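Local coordinates for putative major capsid protein (Cafeteriavirus-dependent mavirus, PDB 6G44) that probably forms the protein shell of the virophage particle, its double jelly-roll subunits coming together in threes as capsid building blocks, at residues I45-D50 with K265-V270; G57-N62 with G234-E239; F335-S340 with A354-L359; Q376-L381 with S424-R429. All coordinates share one frame; numbering follows the deposited sequence. Where two conformers were deposited one is given.

Interaction 1: I45-D50 with K265-V270; sequences IQPVSD and KINMLV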
loop_
_atom_site.group_PDB
_atom_site.type_symbol
_atom_site.label_atom_id
_atom_site.label_comp_id
_atom_site.label_asym_id
_atom_site.label_seq_id
_atom_site.Cartn_x
_atom_site.Cartn_y
_atom_site.Cartn_z
ATOM N N ILE C 45 -11.508 -17.125 -27.718
ATOM C CA ILE C 45 -11.271 -17.178 -29.170
ATOM C C ILE C 45 -10.041 -18.016 -29.438
ATOM O O ILE C 45 -8.953 -17.706 -28.962
ATOM C CB ILE C 45 -11.086 -15.771 -29.749
ATOM C CG1 ILE C 45 -12.325 -14.926 -29.407
ATOM C CG2 ILE C 45 -10.860 -15.800 -31.265
ATOM C CD1 ILE C 45 -12.184 -13.488 -29.733
ATOM N N GLN C 46 -10.230 -19.047 -30.254
ATOM C CA GLN C 46 -9.155 -19.937 -30.659
ATOM C C GLN C 46 -8.412 -19.310 -31.838
ATOM O O GLN C 46 -8.990 -18.565 -32.595
ATOM C CB GLN C 46 -9.731 -21.298 -31.086
ATOM C CG GLN C 46 -10.724 -21.939 -30.113
ATOM C CD GLN C 46 -10.052 -22.495 -28.874
ATOM O OE1 GLN C 46 -8.995 -23.120 -28.979
ATOM N NE2 GLN C 46 -10.665 -22.287 -27.685
ATOM N N PRO C 47 -7.119 -19.632 -32.000
ATOM C CA PRO C 47 -6.401 -19.145 -33.176
ATOM C C PRO C 47 -6.888 -19.884 -34.446
ATOM O O PRO C 47 -7.563 -20.908 -34.352
ATOM C CB PRO C 47 -4.951 -19.478 -32.870
ATOM C CG PRO C 47 -4.984 -20.521 -31.867
ATOM C CD PRO C 47 -6.260 -20.426 -31.116
ATOM N N VAL C 48 -6.515 -19.336 -35.584
ATOM C CA VAL C 48 -6.998 -19.878 -36.879
ATOM C C VAL C 48 -6.447 -21.266 -37.179
ATOM O O VAL C 48 -7.073 -22.006 -37.959
ATOM C CB VAL C 48 -6.689 -18.954 -38.041
ATOM C CG1 VAL C 48 -7.418 -17.631 -37.893
ATOM C CG2 VAL C 48 -5.191 -18.795 -38.251
ATOM N N SER C 49 -5.295 -21.607 -36.611
ATOM C CA SER C 49 -4.727 -22.940 -36.706
ATOM C C SER C 49 -4.212 -23.416 -35.364
ATOM O O SER C 49 -4.028 -22.595 -34.456
ATOM C CB SER C 49 -3.612 -22.926 -37.736
ATOM O OG SER C 49 -2.567 -22.067 -37.354
ATOM N N ASP C 50 -3.984 -24.722 -35.224
ATOM C CA ASP C 50 -3.515 -25.279 -33.965
ATOM C C ASP C 50 -2.240 -24.560 -33.566
ATOM O O ASP C 50 -1.331 -24.366 -34.381
ATOM C CB ASP C 50 -3.238 -26.793 -34.024
ATOM C CG ASP C 50 -4.476 -27.629 -34.249
ATOM O OD1 ASP C 50 -5.611 -27.116 -34.155
ATOM O OD2 ASP C 50 -4.306 -28.844 -34.516
ATOM N N LYS C 265 -0.831 -23.993 -25.748
ATOM C CA LYS C 265 -2.118 -23.541 -26.229
ATOM C C LYS C 265 -2.271 -22.062 -25.892
ATOM O O LYS C 265 -1.692 -21.583 -24.909
ATOM C CB LYS C 265 -3.246 -24.314 -25.571
ATOM C CG LYS C 265 -3.238 -25.807 -25.880
ATOM C CD LYS C 265 -3.581 -26.076 -27.329
ATOM C CE LYS C 265 -3.662 -27.568 -27.653
ATOM N NZ LYS C 265 -3.730 -27.757 -29.143
ATOM N N ILE C 266 -3.018 -21.353 -26.722
ATOM C CA ILE C 266 -3.278 -19.934 -26.528
ATOM C C ILE C 266 -4.667 -19.585 -27.028
ATOM O O ILE C 266 -5.088 -20.055 -28.099
ATOM C CB ILE C 266 -2.184 -19.064 -27.173
ATOM C CG1 ILE C 266 -2.351 -17.566 -26.803
ATOM C CG2 ILE C 266 -2.124 -19.272 -28.680
ATOM C CD1 ILE C 266 -1.224 -16.692 -27.294
ATOM N N ASN C 267 -5.405 -18.817 -26.222
ATOM C CA ASN C 267 -6.702 -18.261 -26.609
ATOM C C ASN C 267 -6.713 -16.769 -26.302
ATOM O O ASN C 267 -6.003 -16.331 -25.400
ATOM C CB ASN C 267 -7.819 -18.955 -25.831
ATOM C CG ASN C 267 -7.967 -20.426 -26.185
ATOM O OD1 ASN C 267 -7.532 -20.868 -27.243
ATOM N ND2 ASN C 267 -8.629 -21.177 -25.326
ATOM N N MET C 268 -7.515 -16.016 -27.043
ATOM C CA MET C 268 -7.759 -14.592 -26.763
ATOM C C MET C 268 -9.096 -14.483 -26.092
ATOM O O MET C 268 -10.088 -14.980 -26.620
ATOM C CB MET C 268 -7.707 -13.748 -28.017
ATOM C CG MET C 268 -7.967 -12.273 -27.738
ATOM S SD MET C 268 -7.443 -11.189 -29.075
ATOM C CE MET C 268 -8.583 -11.686 -30.356
ATOM N N LEU C 269 -9.132 -13.858 -24.908
ATOM C CA LEU C 269 -10.325 -13.747 -24.096
ATOM C C LEU C 269 -10.742 -12.299 -24.032
ATOM O O LEU C 269 -9.912 -11.436 -23.671
ATOM C CB LEU C 269 -10.079 -14.256 -22.687
ATOM C CG LEU C 269 -10.097 -15.770 -22.451
ATOM C CD1 LEU C 269 -9.178 -16.575 -23.363
ATOM C CD2 LEU C 269 -9.795 -16.114 -21.013
ATOM N N VAL C 270 -11.982 -11.998 -24.399
ATOM C CA VAL C 270 -12.462 -10.629 -24.345
ATOM C C VAL C 270 -13.975 -10.587 -24.195
ATOM O O VAL C 270 -14.689 -11.418 -24.768
ATOM C CB VAL C 270 -12.006 -9.823 -25.604
ATOM C CG1 VAL C 270 -12.686 -10.342 -26.890
ATOM C CG2 VAL C 270 -12.155 -8.327 -25.428
#

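Interaction 2: G57-N62 with G234-E239; sequences GQITFN and GQFKPE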
loop_
_atom_site.group_PDB
_atom_site.type_symbol
_atom_site.label_atom_id
_atom_site.label_comp_id
_atom_site.label_asym_id
_atom_site.label_seq_id
_atom_site.Cartn_x
_atom_site.Cartn_y
_atom_site.Cartn_z
ATOM N N GLY C 57 6.305 -19.410 -33.038
ATOM C CA GLY C 57 5.848 -19.165 -34.401
ATOM C C GLY C 57 4.705 -18.203 -34.470
ATOM O O GLY C 57 4.175 -17.770 -33.440
ATOM N N GLN C 58 4.313 -17.862 -35.687
ATOM C CA GLN C 58 3.200 -16.924 -35.859
ATOM C C GLN C 58 1.883 -17.529 -35.369
ATOM O O GLN C 58 1.583 -18.696 -35.626
ATOM C CB GLN C 58 3.078 -16.485 -37.311
ATOM C CG GLN C 58 2.160 -15.275 -37.509
ATOM C CD GLN C 58 1.929 -14.943 -38.959
ATOM O OE1 GLN C 58 1.216 -15.661 -39.637
ATOM N NE2 GLN C 58 2.492 -13.837 -39.423
ATOM N N ILE C 59 1.094 -16.726 -34.636
ATOM C CA ILE C 59 -0.208 -17.117 -34.124
ATOM C C ILE C 59 -1.186 -16.033 -34.527
ATOM O O ILE C 59 -0.898 -14.875 -34.340
ATOM C CB ILE C 59 -0.173 -17.230 -32.579
ATOM C CG1 ILE C 59 0.802 -18.338 -32.138
ATOM C CG2 ILE C 59 -1.585 -17.477 -32.024
ATOM C CD1 ILE C 59 1.369 -18.123 -30.728
ATOM N N THR C 60 -2.304 -16.416 -35.150
ATOM C CA THR C 60 -3.288 -15.472 -35.638
ATOM C C THR C 60 -4.663 -15.771 -35.088
ATOM O O THR C 60 -5.167 -16.905 -35.162
ATOM C CB THR C 60 -3.344 -15.492 -37.179
ATOM O OG1 THR C 60 -2.095 -15.032 -37.688
ATOM C CG2 THR C 60 -4.467 -14.583 -37.689
ATOM N N PHE C 61 -5.275 -14.720 -34.534
ATOM C CA PHE C 61 -6.694 -14.733 -34.193
ATOM C C PHE C 61 -7.433 -13.926 -35.244
ATOM O O PHE C 61 -7.010 -12.829 -35.619
ATOM C CB PHE C 61 -6.942 -14.144 -32.787
ATOM C CG PHE C 61 -6.213 -14.872 -31.708
ATOM C CD1 PHE C 61 -6.722 -16.017 -31.142
ATOM C CD2 PHE C 61 -4.955 -14.432 -31.308
ATOM C CE1 PHE C 61 -6.022 -16.709 -30.186
ATOM C CE2 PHE C 61 -4.250 -15.122 -30.356
ATOM C CZ PHE C 61 -4.783 -16.262 -29.788
ATOM N N ASN C 62 -8.537 -14.489 -35.748
ATOM C CA ASN C 62 -9.329 -13.809 -36.786
ATOM C C ASN C 62 -10.763 -14.070 -36.412
ATOM O O ASN C 62 -11.288 -15.152 -36.611
ATOM C CB ASN C 62 -8.973 -14.366 -38.176
ATOM C CG ASN C 62 -9.713 -13.668 -39.296
ATOM O OD1 ASN C 62 -10.801 -13.153 -39.112
ATOM N ND2 ASN C 62 -9.111 -13.659 -40.484
ATOM N N GLY C 234 4.864 -15.261 -32.104
ATOM C CA GLY C 234 4.905 -16.055 -30.880
ATOM C C GLY C 234 6.308 -16.508 -30.522
ATOM O O GLY C 234 6.950 -17.226 -31.290
ATOM N N GLN C 235 6.824 -16.042 -29.385
ATOM C CA GLN C 235 8.120 -16.461 -28.869
ATOM C C GLN C 235 7.965 -16.905 -27.419
ATOM O O GLN C 235 8.702 -16.422 -26.538
ATOM C CB GLN C 235 9.167 -15.353 -29.017
ATOM C CG GLN C 235 9.467 -14.951 -30.441
ATOM C CD GLN C 235 10.186 -16.046 -31.209
ATOM O OE1 GLN C 235 10.924 -16.859 -30.635
ATOM N NE2 GLN C 235 9.933 -16.101 -32.517
ATOM N N PHE C 236 7.025 -17.803 -27.185
ATOM C CA PHE C 236 6.666 -18.366 -25.851
ATOM C C PHE C 236 7.639 -19.494 -25.545
ATOM O O PHE C 236 7.266 -20.678 -25.482
ATOM C CB PHE C 236 5.229 -18.827 -25.815
ATOM C CG PHE C 236 4.253 -17.727 -26.076
ATOM C CD1 PHE C 236 3.819 -17.399 -27.360
ATOM C CD2 PHE C 236 3.758 -16.968 -25.011
ATOM C CE1 PHE C 236 2.918 -16.391 -27.582
ATOM C CE2 PHE C 236 2.857 -15.945 -25.251
ATOM C CZ PHE C 236 2.424 -15.660 -26.512
ATOM N N LYS C 237 8.868 -19.083 -25.341
ATOM C CA LYS C 237 9.981 -19.993 -25.161
ATOM C C LYS C 237 10.562 -19.793 -23.790
ATOM O O LYS C 237 10.294 -18.787 -23.148
ATOM C CB LYS C 237 11.022 -19.758 -26.234
ATOM C CG LYS C 237 11.750 -18.446 -26.193
ATOM C CD LYS C 237 12.499 -18.258 -27.500
ATOM C CE LYS C 237 13.456 -17.098 -27.390
ATOM N NZ LYS C 237 14.002 -16.751 -28.730
ATOM N N PRO C 238 11.354 -20.755 -23.309
ATOM C CA PRO C 238 11.786 -20.737 -21.924
ATOM C C PRO C 238 12.509 -19.457 -21.505
ATOM O O PRO C 238 12.234 -18.937 -20.406
ATOM C CB PRO C 238 12.684 -21.969 -21.844
ATOM C CG PRO C 238 12.087 -22.898 -22.819
ATOM C CD PRO C 238 11.772 -22.010 -23.970
ATOM N N GLU C 239 13.382 -18.907 -22.332
ATOM C CA GLU C 239 14.095 -17.686 -21.944
ATOM C C GLU C 239 13.171 -16.482 -21.761
ATOM O O GLU C 239 13.516 -15.537 -21.079
ATOM C CB GLU C 239 15.177 -17.352 -22.988
ATOM C CG GLU C 239 16.070 -16.202 -22.604
ATOM C CD GLU C 239 17.386 -16.159 -23.350
ATOM O OE1 GLU C 239 17.545 -16.889 -24.359
ATOM O OE2 GLU C 239 18.259 -15.359 -22.927
#

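Interaction 3: F335-S340 with A354-L359; sequences FAVMVS and AGIIGL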
loop_
_atom_site.group_PDB
_atom_site.type_symbol
_atom_site.label_atom_id
_atom_site.label_comp_id
_atom_site.label_asym_id
_atom_site.label_seq_id
_atom_site.Cartn_x
_atom_site.Cartn_y
_atom_site.Cartn_z
ATOM N N PHE C 335 10.950 10.636 -23.029
ATOM C CA PHE C 335 12.028 9.794 -23.456
ATOM C C PHE C 335 12.404 8.826 -22.362
ATOM O O PHE C 335 12.177 9.105 -21.177
ATOM C CB PHE C 335 13.267 10.651 -23.801
ATOM C CG PHE C 335 13.040 11.579 -24.948
ATOM C CD1 PHE C 335 13.259 11.110 -26.232
ATOM C CD2 PHE C 335 12.587 12.872 -24.753
ATOM C CE1 PHE C 335 13.042 11.922 -27.325
ATOM C CE2 PHE C 335 12.377 13.706 -25.866
ATOM C CZ PHE C 335 12.606 13.204 -27.130
ATOM N N ALA C 336 12.987 7.703 -22.755
ATOM C CA ALA C 336 13.516 6.723 -21.789
ATOM C C ALA C 336 14.904 6.298 -22.254
ATOM O O ALA C 336 15.086 5.952 -23.440
ATOM C CB ALA C 336 12.606 5.518 -21.640
ATOM N N VAL C 337 15.854 6.294 -21.337
ATOM C CA VAL C 337 17.237 5.909 -21.615
ATOM C C VAL C 337 17.565 4.677 -20.795
ATOM O O VAL C 337 17.328 4.650 -19.575
ATOM C CB VAL C 337 18.206 7.046 -21.236
ATOM C CG1 VAL C 337 19.647 6.654 -21.566
ATOM C CG2 VAL C 337 17.824 8.324 -21.941
ATOM N N MET C 338 18.134 3.663 -21.441
ATOM C CA MET C 338 18.586 2.482 -20.732
ATOM C C MET C 338 19.781 1.906 -21.461
ATOM O O MET C 338 19.879 2.057 -22.680
ATOM C CB MET C 338 17.443 1.469 -20.554
ATOM C CG MET C 338 17.070 0.547 -21.669
ATOM S SD MET C 338 15.843 -0.697 -21.093
ATOM C CE MET C 338 14.363 0.251 -21.229
ATOM N N VAL C 339 20.664 1.254 -20.724
ATOM C CA VAL C 339 21.837 0.587 -21.277
ATOM C C VAL C 339 21.723 -0.887 -20.928
ATOM O O VAL C 339 21.813 -1.242 -19.759
ATOM C CB VAL C 339 23.119 1.208 -20.718
ATOM C CG1 VAL C 339 24.348 0.465 -21.268
ATOM C CG2 VAL C 339 23.208 2.690 -21.044
ATOM N N SER C 340 21.515 -1.754 -21.929
ATOM C CA SER C 340 21.182 -3.165 -21.718
ATOM C C SER C 340 22.374 -4.062 -22.021
ATOM O O SER C 340 23.100 -3.812 -22.993
ATOM C CB SER C 340 19.993 -3.595 -22.602
ATOM O OG SER C 340 18.762 -3.040 -22.152
ATOM N N ALA C 354 22.897 -1.792 -17.237
ATOM C CA ALA C 354 23.998 -1.093 -16.598
ATOM C C ALA C 354 23.478 -0.074 -15.574
ATOM O O ALA C 354 22.322 0.376 -15.668
ATOM C CB ALA C 354 24.874 -0.393 -17.643
ATOM N N GLY C 355 24.350 0.307 -14.634
ATOM C CA GLY C 355 24.036 1.394 -13.688
ATOM C C GLY C 355 24.463 2.704 -14.318
ATOM O O GLY C 355 25.669 2.924 -14.508
ATOM N N ILE C 356 23.518 3.577 -14.648
ATOM C CA ILE C 356 23.856 4.847 -15.280
ATOM C C ILE C 356 24.214 5.849 -14.173
ATOM O O ILE C 356 23.410 6.118 -13.286
ATOM C CB ILE C 356 22.721 5.382 -16.167
ATOM C CG1 ILE C 356 22.422 4.374 -17.286
ATOM C CG2 ILE C 356 23.078 6.769 -16.726
ATOM C CD1 ILE C 356 21.227 4.711 -18.128
ATOM N N ILE C 357 25.409 6.425 -14.278
ATOM C CA ILE C 357 25.933 7.373 -13.285
ATOM C C ILE C 357 26.026 8.796 -13.830
ATOM O O ILE C 357 26.229 9.730 -13.054
ATOM C CB ILE C 357 27.316 6.924 -12.726
ATOM C CG1 ILE C 357 28.383 6.914 -13.817
ATOM C CG2 ILE C 357 27.204 5.549 -12.054
ATOM C CD1 ILE C 357 29.794 6.782 -13.270
ATOM N N GLY C 358 25.852 8.965 -15.146
ATOM C CA GLY C 358 25.866 10.280 -15.759
ATOM C C GLY C 358 25.095 10.290 -17.053
ATOM O O GLY C 358 25.012 9.275 -17.737
ATOM N N LEU C 359 24.485 11.435 -17.336
ATOM C CA LEU C 359 23.709 11.636 -18.534
ATOM C C LEU C 359 23.966 13.031 -19.058
ATOM O O LEU C 359 23.955 13.974 -18.279
ATOM C CB LEU C 359 22.222 11.441 -18.195
ATOM C CG LEU C 359 21.252 11.241 -19.332
ATOM C CD1 LEU C 359 21.570 9.990 -20.142
ATOM C CD2 LEU C 359 19.842 11.166 -18.762
HETATM O O HOH W 1 20.728 1.319 -17.868
#

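Interaction 4: Q376-L381 with S424-R429; sequences QQLYEL and SVIFFR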
loop_
_atom_site.group_PDB
_atom_site.type_symbol
_atom_site.label_atom_id
_atom_site.label_comp_id
_atom_site.label_asym_id
_atom_site.label_seq_id
_atom_site.Cartn_x
_atom_site.Cartn_y
_atom_site.Cartn_z
ATOM N N GLN C 376 22.082 9.846 -7.858
ATOM C CA GLN C 376 20.909 10.067 -7.006
ATOM C C GLN C 376 19.946 11.069 -7.655
ATOM O O GLN C 376 18.740 10.858 -7.646
ATOM C CB GLN C 376 21.312 10.554 -5.623
ATOM C CG GLN C 376 20.134 10.624 -4.657
ATOM C CD GLN C 376 19.552 9.246 -4.299
ATOM O OE1 GLN C 376 18.327 9.049 -4.273
ATOM N NE2 GLN C 376 20.412 8.304 -4.037
ATOM N N GLN C 377 20.480 12.124 -8.268
ATOM C CA GLN C 377 19.624 13.085 -8.951
ATOM C C GLN C 377 19.005 12.475 -10.184
ATOM O O GLN C 377 17.873 12.801 -10.526
ATOM C CB GLN C 377 20.418 14.334 -9.304
ATOM C CG GLN C 377 20.846 15.135 -8.088
ATOM C CD GLN C 377 21.926 16.161 -8.415
ATOM O OE1 GLN C 377 22.984 15.806 -8.924
ATOM N NE2 GLN C 377 21.647 17.448 -8.144
ATOM N N LEU C 378 19.743 11.633 -10.901
ATOM C CA LEU C 378 19.164 10.917 -12.062
ATOM C C LEU C 378 17.998 10.012 -11.627
ATOM O O LEU C 378 16.984 9.896 -12.325
ATOM C CB LEU C 378 20.232 10.129 -12.799
ATOM C CG LEU C 378 21.288 11.002 -13.511
ATOM C CD1 LEU C 378 22.364 10.078 -14.050
ATOM C CD2 LEU C 378 20.709 11.884 -14.586
ATOM N N TYR C 379 18.151 9.374 -10.476
ATOM C CA TYR C 379 17.062 8.584 -9.891
ATOM C C TYR C 379 15.862 9.461 -9.575
ATOM O O TYR C 379 14.711 9.084 -9.855
ATOM C CB TYR C 379 17.569 7.878 -8.634
ATOM C CG TYR C 379 16.514 7.126 -7.849
ATOM C CD1 TYR C 379 15.956 5.965 -8.358
ATOM C CD2 TYR C 379 16.098 7.552 -6.595
ATOM C CE1 TYR C 379 15.025 5.256 -7.631
ATOM C CE2 TYR C 379 15.167 6.837 -5.865
ATOM C CZ TYR C 379 14.614 5.707 -6.407
ATOM O OH TYR C 379 13.681 4.962 -5.683
ATOM N N GLU C 380 16.104 10.631 -8.994
ATOM C CA GLU C 380 15.020 11.561 -8.692
ATOM C C GLU C 380 14.297 12.037 -9.962
ATOM O O GLU C 380 13.067 12.094 -10.003
ATOM C CB GLU C 380 15.559 12.723 -7.854
ATOM C CG GLU C 380 15.959 12.282 -6.435
ATOM C CD GLU C 380 16.745 13.322 -5.639
ATOM O OE1 GLU C 380 17.022 14.394 -6.155
ATOM O OE2 GLU C 380 17.122 13.007 -4.480
ATOM N N LEU C 381 15.084 12.342 -10.986
ATOM C CA LEU C 381 14.520 12.721 -12.293
ATOM C C LEU C 381 13.613 11.596 -12.817
ATOM O O LEU C 381 12.458 11.808 -13.222
ATOM C CB LEU C 381 15.651 12.999 -13.284
ATOM C CG LEU C 381 15.318 13.092 -14.768
ATOM C CD1 LEU C 381 14.310 14.208 -15.052
ATOM C CD2 LEU C 381 16.584 13.275 -15.611
ATOM N N SER C 424 19.583 0.787 -14.510
ATOM C CA SER C 424 18.821 2.036 -14.648
ATOM C C SER C 424 17.883 2.108 -15.834
ATOM O O SER C 424 18.207 1.654 -16.934
ATOM C CB SER C 424 19.762 3.231 -14.772
ATOM O OG SER C 424 20.832 3.191 -13.856
ATOM N N VAL C 425 16.753 2.767 -15.619
ATOM C CA VAL C 425 15.987 3.364 -16.719
ATOM C C VAL C 425 15.716 4.797 -16.328
ATOM O O VAL C 425 15.185 5.049 -15.247
ATOM C CB VAL C 425 14.647 2.648 -16.992
ATOM C CG1 VAL C 425 13.899 3.311 -18.134
ATOM C CG2 VAL C 425 14.907 1.179 -17.328
ATOM N N ILE C 426 16.098 5.732 -17.190
ATOM C CA ILE C 426 15.901 7.157 -16.903
ATOM C C ILE C 426 14.814 7.715 -17.817
ATOM O O ILE C 426 15.013 7.815 -19.029
ATOM C CB ILE C 426 17.192 7.991 -16.995
ATOM C CG1 ILE C 426 18.245 7.459 -16.024
ATOM C CG2 ILE C 426 16.894 9.466 -16.710
ATOM C CD1 ILE C 426 19.652 7.971 -16.290
ATOM N N PHE C 427 13.688 8.089 -17.241
ATOM C CA PHE C 427 12.588 8.730 -17.942
ATOM C C PHE C 427 12.739 10.228 -17.802
ATOM O O PHE C 427 12.925 10.727 -16.676
ATOM C CB PHE C 427 11.235 8.300 -17.360
ATOM C CG PHE C 427 10.910 6.844 -17.568
ATOM C CD1 PHE C 427 10.353 6.411 -18.763
ATOM C CD2 PHE C 427 11.126 5.886 -16.563
ATOM C CE1 PHE C 427 10.022 5.079 -18.946
ATOM C CE2 PHE C 427 10.773 4.556 -16.754
ATOM C CZ PHE C 427 10.245 4.150 -17.966
ATOM N N PHE C 428 12.720 10.969 -18.920
ATOM C CA PHE C 428 12.748 12.448 -18.870
ATOM C C PHE C 428 11.871 13.041 -19.962
ATOM O O PHE C 428 11.674 12.415 -21.011
ATOM C CB PHE C 428 14.186 13.011 -18.931
ATOM C CG PHE C 428 14.836 12.923 -20.295
ATOM C CD1 PHE C 428 14.718 13.963 -21.204
ATOM C CD2 PHE C 428 15.624 11.819 -20.653
ATOM C CE1 PHE C 428 15.297 13.873 -22.464
ATOM C CE2 PHE C 428 16.226 11.749 -21.890
ATOM C CZ PHE C 428 16.059 12.780 -22.809
ATOM N N ARG C 429 11.288 14.194 -19.665
ATOM C CA ARG C 429 10.390 14.912 -20.577
ATOM C C ARG C 429 11.150 16.103 -21.172
ATOM O O ARG C 429 12.110 16.589 -20.570
ATOM C CB ARG C 429 9.193 15.441 -19.795
ATOM C CG ARG C 429 8.357 14.382 -19.104
ATOM C CD ARG C 429 7.273 15.044 -18.309
ATOM N NE ARG C 429 6.449 14.104 -17.555
ATOM C CZ ARG C 429 5.367 13.494 -18.009
ATOM N NH1 ARG C 429 4.907 13.724 -19.229
ATOM N NH2 ARG C 429 4.686 12.684 -17.212
#

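Interaction 1: I45-D50 with K265-V270
In this double jelly-roll capsid protein, strand 43-45 is laid along strand 258-273, and I45 with M268 forms the last antiparallel hydrogen-bonded pair before segment 45-50 leaves the sheet. The evidence is a pair of backbone bonds: I45 N gives to M268 O at 2.8 Å, and M268 N gives to I45 O at 2.9 Å with an N-H...O angle of 162°. In both, the donor lies in the plane of the accepting carbonyl. The two side chains run side by side and point the same way. M268 starts with CG anti to its backbone N, then bends at chi3 (66°), which carries CE to 4.1 Å from I45 CD1. The same I45 CD1 lies 4.3 Å from V270 CG1. M268 also rests on F228 and V230 of strand 222-235, so it lies against further apolar side chains. Past the bridge, Q46 folds at chi2 and lies alongside N267, their amide planes 72° apart and therefore not stacked. P47 follows, its CD 3.3 Å from I266 O, while I266 itself packs on I59. Next to the bridge is a CA-H...O contact, N267 CA 3.3 Å from I45 O.

Interaction 2: G57-N62 with G234-E239
G57 and G234 form an antiparallel hydrogen-bonded pair where the chain turns a corner at G57, whose phi and psi of 151° and 175° suit glycine. G57 N gives to G234 O at 2.9 Å, arriving above the carbonyl plane and not on a lone pair. The return bond, G234 N to G57 O, is also 2.9 Å but weak, bent to 130° at the hydrogen, so the bridge is lopsided, though backbone hydrogen bonds continue past it, I59 with L232 and F236 with G55. With no side chain on G234, the tip of I59 can lie over its backbone, CD1 standing 4.1 Å from G234 CA. I59 gets there with CG1 beside its backbone N and anti to its carbonyl carbon. The same methyl carries the one side-chain contact between the segments: I59 CD1 approaches F236 CE1 to 3.9 Å, the two crossing obliquely. F236 centres an inverse gamma turn, with a weak 2.9 Å bond from K237 N to Q235 O. K237 is the N-cap of helix 238-241. The contact lies where strand 222-235 gives way to that helix, F236 meeting F264 and V77, and P238 touching V259 and I261 of strand 258-273.

Interaction 3: F335-S340 with A354-L359
A354 meets both polar backbone atoms of V339, O directly and N through a water. V339 O accepts from A354 N at 2.8 Å, a nearly straight bond (169°) that comes almost along the C=O axis. Water 1 accepts from V339 N at 2.9 Å and can donate to A354 O, 2.9 Å away, though it has more acceptors in reach than protons. Beside this polar link V339 CG1, anti to its own backbone N, touches A354 CB at 3.8 Å. The other branch, CG2, is crossed obliquely by I356, whose CD1 lies 4.1 Å away. I356 CD1 rests against both valines, with V337 CG1 4.3 Å from it. V337 CG1 also meets L359 CD1 tip to tip at 4.1 Å. In the next shell, S424 OG holds I356 N by a hydrogen bond, F456 covers V339 and A354, and L470 lies against both valines. I357 and G358 form a classic beta bulge opposite T455, just before L359. The short strand axes are 7.7 Å apart at closest, at 122°, and strands 334-341 and 355-363 belong to different sheets. Apolar side chains facing inward from two such sheets are the core of a jelly-roll beta sandwich.

Interaction 4: Q376-L381 with S424-R429
A helix laid across a strand of the second jelly roll defines this contact: helix 375-384 crosses strand 425-428 with the short axes 7.8 Å apart at closest and at 57°. The touching is apolar, mainly leucine and isoleucine methyls with the CB of F428, and no hydrogen bond joins the two segments. L381, its CG anti to the backbone N (chi1 166°), spreads both methyls over the strand. L381 CD2 meets I426 CG2 at 4.0 Å, the two side chains crossing at about a right angle, while L381 CD1 lies 4.1 Å from F428 CB. One turn earlier, L378 crosses I426 obliquely, its CD1 at 4.1 Å from I426 CD1. I426 therefore offers one branch to each leucine. The F428 ring leads away from the helix, since CG takes the crowded position between backbone N and carbonyl carbon (chi1 74°). F427 turns away too, and V425 CG1 lies 3.6 Å above the plane of its ring, offset toward the rim. Polar bonds follow just beyond the segment, where S382 OG bonds to V425 O and F427 N. Helix 391-394 adds F394 against L378 and I426, strand 334-341 pairs with 425-428, and Y39 of the third subunit packs on L381.

In the fold
From the N terminus, interaction 1 opens first and closes when strand 258-273 arrives, some 215 residues later. Interaction 2 is nested inside that loop. The two share one sheet and meet where V48 N and T60 O make a probable hydrogen bond. Interaction 3 begins after both have closed and spans a short loop, joining the two sheets of the second sandwich. Interaction 4 follows in series, setting a helix on that sandwich and closing a loop of about 42 residues that holds further short helices. It touches interaction 3, with F335 N to F428 O a probable backbone hydrogen bond. Interactions 1 and 3 lie on opposite sides of the chain's centre, consistent with one jelly roll each.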